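Local coordinates for protein dihydrodipicolinate synthase (Bacillus clausii KSM-K16, PDB 3E96) that probably acts as a 4-hydroxy-tetrahydrodipicolinate synthase, a lyase of the DapA family that condenses pyruvate with aspartate semialdehyde, at residues C53-S57 with E58-L62; E76-H79 with G80-V84; N100-A104 with A105-A109; S213-V216 with N217-Q221. All coordinates share one frame; numbering follows the deposited sequence.

Contact 1: C53-S57 with E58-L62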
# COMPACT_ATOMS: atom_id res chain seq x y z
N CYS B 53 -15.41 -2.72 3.34
CA CYS B 53 -13.99 -2.41 3.53
C CYS B 53 -13.08 -3.31 2.70
O CYS B 53 -11.94 -3.59 3.09
CB CYS B 53 -13.63 -2.48 5.01
SG CYS B 53 -14.23 -1.05 5.92
N GLY B 54 -13.61 -3.78 1.58
CA GLY B 54 -12.82 -4.61 0.68
C GLY B 54 -12.13 -3.63 -0.25
O GLY B 54 -12.34 -2.42 -0.14
N ASN B 55 -11.31 -4.10 -1.18
CA ASN B 55 -10.64 -3.16 -2.05
C ASN B 55 -11.58 -2.52 -3.07
O ASN B 55 -11.35 -1.39 -3.50
CB ASN B 55 -9.43 -3.82 -2.73
CG ASN B 55 -8.17 -3.67 -1.89
OD1 ASN B 55 -7.35 -4.59 -1.82
ND2 ASN B 55 -8.00 -2.50 -1.27
N THR B 56 -12.65 -3.22 -3.43
CA THR B 56 -13.62 -2.68 -4.37
C THR B 56 -14.35 -1.54 -3.65
O THR B 56 -14.89 -0.63 -4.29
CB THR B 56 -14.65 -3.74 -4.80
OG1 THR B 56 -13.98 -4.92 -5.23
CG2 THR B 56 -15.52 -3.21 -5.94
N SER B 57 -14.34 -1.60 -2.32
CA SER B 57 -14.98 -0.58 -1.48
C SER B 57 -14.07 0.63 -1.30
O SER B 57 -14.44 1.59 -0.61
CB SER B 57 -15.26 -1.16 -0.08
OG SER B 57 -15.75 -2.48 -0.15
N GLU B 58 -12.89 0.57 -1.91
CA GLU B 58 -11.89 1.63 -1.80
C GLU B 58 -11.50 1.86 -0.34
O GLU B 58 -11.41 2.99 0.15
CB GLU B 58 -12.40 2.92 -2.44
CG GLU B 58 -12.50 2.83 -3.95
CD GLU B 58 -13.09 4.08 -4.58
OE1 GLU B 58 -12.33 5.05 -4.81
OE2 GLU B 58 -14.31 4.09 -4.84
N PHE B 59 -11.25 0.75 0.35
CA PHE B 59 -10.86 0.74 1.75
C PHE B 59 -9.76 1.75 2.10
O PHE B 59 -9.89 2.51 3.06
CB PHE B 59 -10.39 -0.67 2.11
CG PHE B 59 -9.77 -0.79 3.47
CD1 PHE B 59 -10.53 -0.57 4.61
CD2 PHE B 59 -8.44 -1.16 3.61
CE1 PHE B 59 -9.97 -0.72 5.88
CE2 PHE B 59 -7.87 -1.31 4.86
CZ PHE B 59 -8.64 -1.09 6.00
N TYR B 60 -8.68 1.77 1.32
CA TYR B 60 -7.57 2.67 1.60
C TYR B 60 -7.87 4.15 1.40
O TYR B 60 -7.07 5.00 1.80
CB TYR B 60 -6.35 2.24 0.80
CG TYR B 60 -5.81 0.91 1.29
CD1 TYR B 60 -5.31 0.78 2.58
CD2 TYR B 60 -5.83 -0.22 0.47
CE1 TYR B 60 -4.85 -0.44 3.06
CE2 TYR B 60 -5.36 -1.45 0.93
CZ TYR B 60 -4.88 -1.55 2.23
OH TYR B 60 -4.40 -2.75 2.70
N ALA B 61 -9.01 4.46 0.80
CA ALA B 61 -9.40 5.86 0.59
C ALA B 61 -10.30 6.31 1.74
O ALA B 61 -10.75 7.46 1.78
CB ALA B 61 -10.13 6.00 -0.74
N LEU B 62 -10.57 5.40 2.67
CA LEU B 62 -11.42 5.72 3.82
C LEU B 62 -10.58 6.01 5.06
O LEU B 62 -9.50 5.45 5.24
CB LEU B 62 -12.34 4.54 4.15
CG LEU B 62 -13.23 3.93 3.06
CD1 LEU B 62 -13.92 2.69 3.61
CD2 LEU B 62 -14.25 4.95 2.58
O HOH W 1 -8.61 0.39 -1.32
O HOH W 2 -15.87 2.03 -3.92
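C53 packs against F59 through two atoms: its CB lies 3.7 Å from F59 CD1, and its SG sits 5.2 Å from the ring centroid in an oblique sulfur-aromatic contact. F59 carries CG anti to the backbone N (chi1 172°), which lays the ring beside C53. Next, G54 N donates to S57 OG at 3.0 Å, a hydroxyl also bonded to P19 O, while G54 O takes a weak bond from F59 N (3.4 Å). N55 O accepts from E58 N at 3.0 Å and closes a type I turn, the donor standing 70° out of the carbonyl plane. The N55 amide slants across the Y60 ring, planes 38° apart, with ND2 3.6 Å from CE2; a water accepts from both ND2 and Y60 N. T56, predicted to bind pyruvate, lies inside the turn, and its O shares a water with E58 OE2, the oxygen that forms a salt bridge with K265. F59 CD2 rests 3.6 Å above the Y60 ring, over its centre. An alanine in place of F59 would probably open a gap beside C53 and let the Y60 ring shift. The loop runs from strand 49-50 to helix 64-78, whose A67 and V71 touch C53; F59 stacks on H113, and Y119 of the second subunit packs on N55.

Contact 2: E76-H79 with G80-V84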
# COMPACT_ATOMS: atom_id res chain seq x y z
N GLU B 76 -26.22 -3.20 9.73
CA GLU B 76 -27.58 -2.68 9.83
C GLU B 76 -28.39 -2.91 8.57
O GLU B 76 -29.51 -3.42 8.63
CB GLU B 76 -27.56 -1.17 10.13
CG GLU B 76 -28.96 -0.59 10.38
CD GLU B 76 -29.00 0.93 10.27
OE1 GLU B 76 -28.07 1.59 10.76
OE2 GLU B 76 -29.98 1.46 9.69
N TYR B 77 -27.83 -2.55 7.42
CA TYR B 77 -28.55 -2.70 6.16
C TYR B 77 -28.75 -4.14 5.71
O TYR B 77 -29.72 -4.44 5.01
CB TYR B 77 -27.86 -1.91 5.05
CG TYR B 77 -27.78 -0.41 5.31
CD1 TYR B 77 -28.82 0.26 5.94
CD2 TYR B 77 -26.67 0.32 4.91
CE1 TYR B 77 -28.75 1.64 6.17
CE2 TYR B 77 -26.59 1.69 5.13
CZ TYR B 77 -27.63 2.35 5.77
OH TYR B 77 -27.53 3.70 6.00
N VAL B 78 -27.84 -5.02 6.11
CA VAL B 78 -27.94 -6.44 5.75
C VAL B 78 -28.91 -7.16 6.67
O VAL B 78 -29.69 -8.01 6.24
CB VAL B 78 -26.56 -7.14 5.84
CG1 VAL B 78 -26.72 -8.64 5.70
CG2 VAL B 78 -25.63 -6.60 4.76
N HIS B 79 -28.86 -6.80 7.95
CA HIS B 79 -29.70 -7.39 8.99
C HIS B 79 -29.98 -8.88 8.83
O HIS B 79 -31.13 -9.30 8.66
CB HIS B 79 -31.01 -6.61 9.14
CG HIS B 79 -31.81 -6.49 7.89
ND1 HIS B 79 -32.37 -7.57 7.25
CD2 HIS B 79 -32.17 -5.40 7.16
CE1 HIS B 79 -33.04 -7.16 6.19
NE2 HIS B 79 -32.93 -5.85 6.11
N GLY B 80 -28.92 -9.68 8.89
CA GLY B 80 -29.05 -11.13 8.79
C GLY B 80 -29.20 -11.79 7.43
O GLY B 80 -29.13 -13.01 7.34
N ARG B 81 -29.42 -11.01 6.38
CA ARG B 81 -29.59 -11.57 5.04
C ARG B 81 -28.32 -12.19 4.44
O ARG B 81 -28.39 -12.91 3.44
CB ARG B 81 -30.13 -10.51 4.08
CG ARG B 81 -31.57 -10.08 4.37
CD ARG B 81 -32.05 -9.06 3.35
NE ARG B 81 -31.26 -7.83 3.39
CZ ARG B 81 -31.45 -6.79 2.59
NH1 ARG B 81 -32.42 -6.82 1.68
NH2 ARG B 81 -30.68 -5.72 2.69
N ALA B 82 -27.17 -11.91 5.03
CA ALA B 82 -25.92 -12.46 4.52
C ALA B 82 -24.82 -12.35 5.56
O ALA B 82 -24.95 -11.60 6.53
CB ALA B 82 -25.50 -11.72 3.24
N LEU B 83 -23.75 -13.10 5.37
CA LEU B 83 -22.62 -13.05 6.28
C LEU B 83 -21.89 -11.75 5.97
O LEU B 83 -21.76 -11.36 4.81
CB LEU B 83 -21.66 -14.22 6.05
CG LEU B 83 -22.14 -15.60 6.51
CD1 LEU B 83 -21.10 -16.66 6.12
CD2 LEU B 83 -22.35 -15.59 8.01
N VAL B 84 -21.42 -11.07 7.02
CA VAL B 84 -20.69 -9.82 6.85
C VAL B 84 -19.24 -10.04 7.24
O VAL B 84 -18.93 -10.37 8.38
CB VAL B 84 -21.30 -8.71 7.74
CG1 VAL B 84 -20.48 -7.44 7.63
CG2 VAL B 84 -22.74 -8.45 7.33
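R81 bends at chi3 (-62°), which folds its guanidinium back onto the carbonyls of Y77 and V78, while H79 holds CG between its backbone N and carbonyl carbon (chi1 56°), a setting that swings the imidazole over one guanidinium face. The two planes are 21° apart; H79 NE2 stands 3.6 Å above the guanidinium plane, displaced toward its rim, and CE1 is 3.4 Å from R81 NE. V78 O is gripped twice, from opposite faces of its carbonyl plane: by R81 N at 3.0 Å, nearly straight, and by R81 NE at 3.3 Å, with V78 O lying near the guanidinium plane. R81 NH2 adds a weak bond to Y77 O (2.8 Å). Salt bridges to D40 and D44 hold the same guanidinium, so it joins the last carbonyls of helix 64-78 to acidic side chains. A leucine in place of R81 would probably leave D40 and D44 without their cationic mate and Y77 O without this donor. Apart from these polar bonds, V78 CG1 lies 3.4 Å from A82 N and CG2 lies 4.3 Å from V84 CG2. The type I' turn from V78 to R81 needs positive phi at H79 and G80, and a CB at G80 would clash with H79 O. This is a tight helix-to-strand return within the beta-alpha-beta unit of strand 49-50, helix 64-78 and strand 83-88 in a TIM barrel.

Contact 3: N100-A104 with A105-A109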
# COMPACT_ATOMS: atom_id res chain seq x y z
N ASN B 100 -11.53 -5.64 16.17
CA ASN B 100 -12.34 -5.64 17.38
C ASN B 100 -13.58 -4.76 17.19
O ASN B 100 -14.64 -5.04 17.75
CB ASN B 100 -11.50 -5.14 18.56
CG ASN B 100 -10.64 -6.24 19.16
OD1 ASN B 100 -9.55 -5.98 19.68
ND2 ASN B 100 -11.14 -7.46 19.10
N ALA B 101 -13.45 -3.72 16.38
CA ALA B 101 -14.57 -2.82 16.10
C ALA B 101 -15.62 -3.57 15.28
O ALA B 101 -16.82 -3.48 15.54
CB ALA B 101 -14.09 -1.59 15.34
N ALA B 102 -15.17 -4.32 14.27
CA ALA B 102 -16.07 -5.09 13.43
C ALA B 102 -16.80 -6.14 14.27
O ALA B 102 -17.99 -6.39 14.08
CB ALA B 102 -15.30 -5.77 12.30
N LYS B 103 -16.07 -6.77 15.19
CA LYS B 103 -16.66 -7.79 16.06
C LYS B 103 -17.78 -7.17 16.88
O LYS B 103 -18.89 -7.70 16.95
CB LYS B 103 -15.59 -8.35 17.01
CG LYS B 103 -14.53 -9.20 16.32
CD LYS B 103 -13.33 -9.43 17.23
CE LYS B 103 -13.72 -10.09 18.54
NZ LYS B 103 -12.52 -10.25 19.42
N ALA B 104 -17.48 -6.04 17.52
CA ALA B 104 -18.47 -5.35 18.34
C ALA B 104 -19.66 -4.89 17.52
O ALA B 104 -20.79 -4.86 18.01
CB ALA B 104 -17.82 -4.17 19.04
N ALA B 105 -19.42 -4.53 16.26
CA ALA B 105 -20.48 -4.05 15.38
C ALA B 105 -21.44 -5.17 14.96
O ALA B 105 -22.58 -4.90 14.57
CB ALA B 105 -19.87 -3.39 14.14
N GLY B 106 -20.98 -6.41 15.03
CA GLY B 106 -21.83 -7.52 14.65
C GLY B 106 -21.39 -8.26 13.40
O GLY B 106 -22.15 -9.04 12.84
N ALA B 107 -20.16 -8.01 12.95
CA ALA B 107 -19.64 -8.70 11.77
C ALA B 107 -19.49 -10.17 12.11
O ALA B 107 -19.40 -10.55 13.27
CB ALA B 107 -18.30 -8.11 11.36
N ASP B 108 -19.44 -11.01 11.07
CA ASP B 108 -19.30 -12.45 11.26
C ASP B 108 -17.85 -12.91 11.19
O ASP B 108 -17.49 -13.94 11.75
CB ASP B 108 -20.12 -13.17 10.19
CG ASP B 108 -21.60 -12.88 10.31
OD1 ASP B 108 -22.21 -13.31 11.31
OD2 ASP B 108 -22.14 -12.19 9.41
N ALA B 109 -17.03 -12.13 10.51
CA ALA B 109 -15.62 -12.45 10.37
C ALA B 109 -14.90 -11.23 9.82
O ALA B 109 -15.53 -10.22 9.51
CB ALA B 109 -15.44 -13.63 9.41
O HOH W 3 -19.71 -9.98 16.04
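The carbonyl group of A102 faces the returning chain, and A107 N approaches A102 O at 2.9 Å, tilted 27° from the carbonyl plane. By contrast, G106 N reaches K103 O at 3.1 Å from above its carbonyl plane, 65° out of it. These two bonds back into the last turn, with positive phi at G106 (113°), define a Schellman motif that ends helix 92-105. G106 N also bonds weakly to A102 O, so that oxygen is engaged by two successive N-H groups. One residue earlier, A105 N still makes the regular i to i+4 bond to A101 O (2.9 Å). A CB at G106 would be jammed against the preceding carbonyl oxygen, which accounts for glycine at this position. The motif's characteristic apolar contact is present as well: A102 CB meets A107 CB at 3.9 Å across the turn, while A107 CB also rests 3.2 Å from A102 O. The inner side is covered by V71 of helix 64-78 and A86 of strand 83-88, both touching A102, and the chain then turns into strand 109-112 of the barrel. Finally, one water bridges the turn, donating to K103 O at 2.6 Å and to A107 O at 2.8 Å.

Contact 4: S213-V216 with N217-Q221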
# COMPACT_ATOMS: atom_id res chain seq x y z
N SER B 213 -16.24 -10.93 -6.08
CA SER B 213 -16.85 -10.29 -7.23
C SER B 213 -17.19 -8.83 -7.00
O SER B 213 -17.74 -8.47 -5.96
CB SER B 213 -18.13 -11.04 -7.62
OG SER B 213 -18.82 -10.36 -8.65
N GLY B 214 -16.82 -8.00 -7.98
CA GLY B 214 -17.14 -6.58 -7.92
C GLY B 214 -18.31 -6.39 -8.86
O GLY B 214 -19.07 -5.43 -8.78
N LEU B 215 -18.46 -7.34 -9.78
CA LEU B 215 -19.54 -7.31 -10.75
C LEU B 215 -20.91 -7.30 -10.07
O LEU B 215 -21.87 -6.74 -10.61
CB LEU B 215 -19.43 -8.52 -11.69
CG LEU B 215 -20.50 -8.72 -12.76
CD1 LEU B 215 -20.55 -7.51 -13.68
CD2 LEU B 215 -20.18 -9.98 -13.57
N VAL B 216 -21.01 -7.90 -8.89
CA VAL B 216 -22.29 -7.95 -8.18
C VAL B 216 -22.86 -6.57 -7.86
O VAL B 216 -24.05 -6.44 -7.59
CB VAL B 216 -22.19 -8.75 -6.85
CG1 VAL B 216 -21.86 -10.21 -7.15
CG2 VAL B 216 -21.14 -8.13 -5.95
N ASN B 217 -22.01 -5.54 -7.90
CA ASN B 217 -22.48 -4.18 -7.63
C ASN B 217 -23.49 -3.69 -8.66
O ASN B 217 -24.31 -2.82 -8.36
CB ASN B 217 -21.32 -3.19 -7.57
CG ASN B 217 -20.50 -3.31 -6.29
OD1 ASN B 217 -19.43 -3.92 -6.28
ND2 ASN B 217 -21.02 -2.75 -5.22
N LEU B 218 -23.42 -4.23 -9.87
CA LEU B 218 -24.35 -3.82 -10.92
C LEU B 218 -25.16 -4.97 -11.51
O LEU B 218 -26.34 -4.78 -11.83
CB LEU B 218 -23.61 -3.10 -12.06
CG LEU B 218 -22.44 -3.82 -12.76
CD1 LEU B 218 -22.25 -3.24 -14.16
CD2 LEU B 218 -21.17 -3.67 -11.93
N LEU B 219 -24.56 -6.14 -11.63
CA LEU B 219 -25.23 -7.30 -12.22
C LEU B 219 -24.96 -8.58 -11.44
O LEU B 219 -24.31 -9.50 -11.94
CB LEU B 219 -24.75 -7.47 -13.66
CG LEU B 219 -24.99 -6.27 -14.58
CD1 LEU B 219 -24.12 -6.34 -15.82
CD2 LEU B 219 -26.47 -6.22 -14.94
N PRO B 220 -25.49 -8.68 -10.22
CA PRO B 220 -25.29 -9.86 -9.38
C PRO B 220 -25.76 -11.18 -10.00
O PRO B 220 -25.21 -12.24 -9.70
CB PRO B 220 -26.04 -9.51 -8.10
CG PRO B 220 -27.12 -8.59 -8.57
CD PRO B 220 -26.40 -7.72 -9.56
N GLN B 221 -26.77 -11.12 -10.87
CA GLN B 221 -27.28 -12.33 -11.50
C GLN B 221 -26.24 -13.01 -12.40
O GLN B 221 -26.23 -14.24 -12.54
CB GLN B 221 -28.55 -12.04 -12.31
CG GLN B 221 -28.34 -11.30 -13.63
CD GLN B 221 -28.13 -9.80 -13.48
OE1 GLN B 221 -27.94 -9.10 -14.47
NE2 GLN B 221 -28.18 -9.30 -12.24
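L215 O receives two backbone bonds, from L218 N at 3.0 Å and from L219 N at 2.9 Å. The geometry separates them: L219 N lies nearly along the C=O axis, whereas L218 N stands above the carbonyl plane, 44° out of it. The first bond has 3-10 spacing and the second alpha-helical spacing. G214 O accepts in the same 3-10 fashion from N217 N, and S213 OG accepts from V216 N at 3.3 Å, an ST motif where strand 210-213 runs out. The same hydroxyl is hydrogen-bonded to E197.

Apolar contacts link side chains three to four residues apart. L215, with CG anti to the backbone N (chi1 177°), reaches toward the later residues, and CD1 lies 4.2 Å from L218 CG and equally far from L219 CB. The V216 side chain meets the ring of P220, CB to CB at 4.1 Å.

A third group sets side-chain carbons against carbonyl oxygens. L218 CG sits between its backbone N and carbonyl carbon (chi1 56°), which turns the side chain back and sets CD2 3.4 Å from L215 O. P220 has no N-H to offer, and V216 O is met instead by its CD at 3.3 Å. N217 CB is 3.4 Å from G214 O.

All these side chains are buried. The turn carries the eighth barrel strand, 210-213, into helix 220-231; I245 and F248 of helix 235-252 cover L215, I264 and M268 of helix 262-270 press on N217 and L218, and I42 of helix 32-43 touches V216.

Overall arrangement
The contacts fall into two touching pairs. Contacts 1 and 4 follow the carboxyl ends of strands 49-50 and 210-213 and meet where T56 CG2 lies 4.2 Å from G214 CA. This is the predicted catalytic end: the side chain of N55 comes within about 5 Å of that of Y143, and the position of G54 is about 7 Å from the side chain of K167. Contacts 2 and 3 lead instead into the amino ends of strands 83-88 and 109-112. They join through V84 N and D108 OD2, 2.7 Å apart, a probable hydrogen bond between neighbouring strand entries. The centres of contacts 3 and 4 are about 24 Å apart.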